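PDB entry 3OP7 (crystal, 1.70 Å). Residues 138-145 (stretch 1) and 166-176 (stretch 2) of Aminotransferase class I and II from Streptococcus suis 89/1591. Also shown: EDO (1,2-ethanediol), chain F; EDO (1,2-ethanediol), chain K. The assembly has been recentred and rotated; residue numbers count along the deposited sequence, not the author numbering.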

# COMPACT_ATOMS: atom_id res chain seq x y z
N ASN A 138 -4.96 -30.37 18.64
CA ASN A 138 -3.97 -29.75 19.51
C ASN A 138 -4.21 -28.24 19.68
O ASN A 138 -3.25 -27.46 19.65
CB ASN A 138 -2.58 -30.05 18.95
CG ASN A 138 -2.23 -31.54 19.01
OD1 ASN A 138 -1.81 -32.14 18.01
ND2 ASN A 138 -2.43 -32.15 20.18
N GLY A 139 -5.46 -27.83 19.88
CA GLY A 139 -5.76 -26.43 20.16
C GLY A 139 -5.47 -25.50 18.99
O GLY A 139 -5.20 -24.29 19.16
N TRP A 140 -5.60 -26.06 17.78
CA TRP A 140 -5.33 -25.36 16.52
C TRP A 140 -3.87 -24.92 16.37
O TRP A 140 -3.57 -24.06 15.58
CB TRP A 140 -6.24 -24.14 16.27
CG TRP A 140 -7.68 -24.47 15.88
CD1 TRP A 140 -8.81 -24.10 16.55
CD2 TRP A 140 -8.13 -25.18 14.72
NE1 TRP A 140 -9.94 -24.54 15.89
CE2 TRP A 140 -9.55 -25.21 14.76
CE3 TRP A 140 -7.48 -25.79 13.65
CZ2 TRP A 140 -10.32 -25.83 13.77
CZ3 TRP A 140 -8.24 -26.39 12.65
CH2 TRP A 140 -9.66 -26.45 12.74
N LEU A 141 -2.97 -25.47 17.18
CA LEU A 141 -1.57 -25.21 16.98
C LEU A 141 -0.97 -26.25 16.04
O LEU A 141 -1.38 -27.43 16.03
CB LEU A 141 -0.82 -25.18 18.29
CG LEU A 141 -1.23 -24.15 19.32
CD1 LEU A 141 -0.55 -24.49 20.65
CD2 LEU A 141 -0.98 -22.73 18.79
N PRO A 142 0.06 -25.86 15.30
CA PRO A 142 0.76 -26.84 14.45
C PRO A 142 1.76 -27.60 15.29
O PRO A 142 1.95 -27.26 16.46
CB PRO A 142 1.47 -25.97 13.45
CG PRO A 142 1.88 -24.80 14.28
CD PRO A 142 0.72 -24.54 15.21
N ASP A 143 2.34 -28.66 14.74
CA ASP A 143 3.16 -29.57 15.53
C ASP A 143 4.64 -29.19 15.31
O ASP A 143 5.16 -29.27 14.21
CB ASP A 143 2.86 -31.01 15.08
CG ASP A 143 3.62 -32.09 15.86
OD1 ASP A 143 4.46 -31.81 16.76
OD2 ASP A 143 3.37 -33.26 15.52
N LEU A 144 5.30 -28.80 16.38
CA LEU A 144 6.74 -28.50 16.34
C LEU A 144 7.57 -29.68 15.84
O LEU A 144 8.56 -29.44 15.14
CB LEU A 144 7.21 -28.02 17.69
CG LEU A 144 6.71 -26.65 18.14
CD1 LEU A 144 6.87 -26.49 19.66
CD2 LEU A 144 7.46 -25.52 17.33
N GLU A 145 7.20 -30.93 16.17
CA GLU A 145 7.92 -32.09 15.58
C GLU A 145 7.81 -32.09 14.06
O GLU A 145 8.77 -32.43 13.37
CB GLU A 145 7.41 -33.44 16.10
CG GLU A 145 7.63 -33.62 17.54
CD GLU A 145 7.29 -35.02 18.02
OE1 GLU A 145 6.71 -35.82 17.22
OE2 GLU A 145 7.63 -35.31 19.19
N PRO A 166 -7.86 -17.95 10.85
CA PRO A 166 -9.17 -17.67 11.48
C PRO A 166 -9.45 -18.16 12.87
O PRO A 166 -10.51 -17.85 13.43
CB PRO A 166 -10.11 -18.36 10.49
CG PRO A 166 -9.35 -19.66 10.20
CD PRO A 166 -7.90 -19.26 10.16
N THR A 167 -8.54 -18.95 13.45
CA THR A 167 -8.83 -19.68 14.68
C THR A 167 -8.81 -18.91 15.98
O THR A 167 -9.49 -19.29 16.94
CB THR A 167 -7.82 -20.84 14.86
OG1 THR A 167 -6.50 -20.28 15.02
CG2 THR A 167 -7.89 -21.81 13.67
N GLY A 168 -8.05 -17.83 16.03
CA GLY A 168 -7.93 -17.07 17.25
C GLY A 168 -7.00 -17.71 18.26
O GLY A 168 -6.93 -17.23 19.40
N ALA A 169 -6.35 -18.83 17.90
CA ALA A 169 -5.48 -19.57 18.83
C ALA A 169 -4.09 -18.91 18.88
O ALA A 169 -3.65 -18.33 17.90
CB ALA A 169 -5.31 -21.04 18.37
N VAL A 170 -3.41 -19.01 20.02
CA VAL A 170 -2.17 -18.30 20.21
C VAL A 170 -1.05 -19.26 20.67
O VAL A 170 -1.29 -20.22 21.38
CB VAL A 170 -2.44 -17.10 21.19
CG1 VAL A 170 -2.44 -17.60 22.65
CG2 VAL A 170 -1.53 -15.95 20.98
N MSE A 171 0.16 -19.01 20.18
CA MSE A 171 1.36 -19.65 20.72
C MSE A 171 1.90 -18.84 21.86
O MSE A 171 2.29 -17.69 21.69
CB MSE A 171 2.46 -19.72 19.66
CG MSE A 171 2.09 -20.51 18.42
SE MSE A 171 3.28 -20.12 16.90
CE MSE A 171 2.60 -21.49 15.71
N ASP A 172 2.02 -19.46 23.01
CA ASP A 172 2.56 -18.75 24.16
C ASP A 172 4.10 -18.74 24.15
O ASP A 172 4.75 -19.27 23.23
CB ASP A 172 1.96 -19.28 25.46
CG ASP A 172 2.37 -20.70 25.79
OD1 ASP A 172 3.26 -21.29 25.15
OD2 ASP A 172 1.79 -21.23 26.73
N ARG A 173 4.68 -18.14 25.17
CA ARG A 173 6.12 -18.04 25.28
C ARG A 173 6.82 -19.39 25.22
O ARG A 173 7.80 -19.51 24.53
CB ARG A 173 6.52 -17.36 26.61
CG ARG A 173 8.04 -17.31 26.86
CD ARG A 173 8.37 -16.59 28.17
NE ARG A 173 8.10 -15.15 28.07
CZ ARG A 173 8.94 -14.24 27.57
NH1 ARG A 173 10.12 -14.57 27.06
NH2 ARG A 173 8.59 -12.98 27.59
N THR A 174 6.35 -20.37 25.97
CA THR A 174 7.01 -21.69 25.99
C THR A 174 7.07 -22.29 24.57
O THR A 174 8.10 -22.81 24.14
CB THR A 174 6.29 -22.64 26.93
OG1 THR A 174 6.28 -22.07 28.25
CG2 THR A 174 6.98 -24.02 27.00
N TYR A 175 5.95 -22.22 23.87
CA TYR A 175 5.88 -22.63 22.47
C TYR A 175 6.80 -21.85 21.54
O TYR A 175 7.54 -22.45 20.75
CB TYR A 175 4.45 -22.50 21.96
CG TYR A 175 4.22 -23.20 20.64
CD1 TYR A 175 4.64 -22.65 19.45
CD2 TYR A 175 3.57 -24.44 20.60
CE1 TYR A 175 4.43 -23.32 18.24
CE2 TYR A 175 3.34 -25.07 19.39
CZ TYR A 175 3.80 -24.52 18.23
OH TYR A 175 3.58 -25.17 17.06
N LEU A 176 6.72 -20.51 21.60
CA LEU A 176 7.55 -19.66 20.80
C LEU A 176 9.06 -19.87 20.99
O LEU A 176 9.83 -19.75 20.03
CB LEU A 176 7.24 -18.15 21.03
CG LEU A 176 5.87 -17.66 20.57
CD1 LEU A 176 5.56 -16.23 21.09
CD2 LEU A 176 5.69 -17.69 19.03
C1 EDO F . -4.23 -21.25 22.85
O1 EDO F . -5.05 -20.42 22.00
C2 EDO F . -3.82 -22.54 22.15
O2 EDO F . -4.97 -23.29 21.70
C1 EDO K . 8.49 -9.09 27.17
O1 EDO K . 9.71 -9.85 27.10
C2 EDO K . 7.28 -10.00 26.95
O2 EDO K . 6.18 -9.36 26.29
O HOH W 1 -4.15 -21.61 14.74

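The two stretches bury 482 Å² between them, counting both sides, and the contact is mostly apolar. It carries a single direct hydrogen bond, from Y175 OH to the carbonyl oxygen P142 O at 2.7 Å. Y175, with chi1 in the t well, contributes 107 Å², the largest share of any residue, and its length lets the phenol reach the backbone of stretch 1. P142 O lies at the ring edge, near its plane, where a phenolic hydroxyl can donate without tilting the ring away from its apolar neighbours.

Two CH-pi contacts place a methyl over an aromatic face, with the roles of the stretches exchanged. L144 CD1 sits 3.9 Å from the centroid of the Y175 ring (atoms CG to CZ), 14° off the ring normal. At the other end of the contact, T167 CG2 lies 3.6 Å from the centroid of the five-membered ring of W140 (CG, CD1, NE1, CE2, CD2), 17° off its normal. Threonine suits this position because its two branches do different work: while CG2 covers the indole, OG1 accepts a hydrogen bond from A169 N at 3.2 Å and also meets water 1 at 2.7 Å. That water donates to W140 O, again at 2.7 Å, and so bridges the stretches beside the methyl-indole contact.

Between these ends the packing is aliphatic. L141 points toward stretch 2 and spreads its methyls, CD2 lying 3.8 Å from M171 CG and CD1 4.1 Å from Y175 CD2. M171, a selenomethionine, leaves its backbone sideways, but its extended chain brings CE to 3.6 Å from P142 CD. A169 is small enough for close backbone approach: its CB lies 3.3 Å from G139 O and 3.9 Å from W140 CB.

Turns and caps shape the backbones that present these groups. Stretch 1 makes a type I' turn from N138 to L141, closed by L141 N to N138 O at 3.2 Å; the positive phi of G139 favours glycine, and a CB there would also clash with O2 of the chain F ethanediol. This diol, probably from the crystallisation liquor, links the stretches, donating from O2 to G139 O at 2.7 Å and accepting at O1 from V170 N at 2.9 Å. Aspartates cap both helices: D143 OD1 accepts from E145 N at 2.9 Å, and D172 OD1 from Y175 N at 3.1 Å, the latter at the very residue whose side chain dominates the contact.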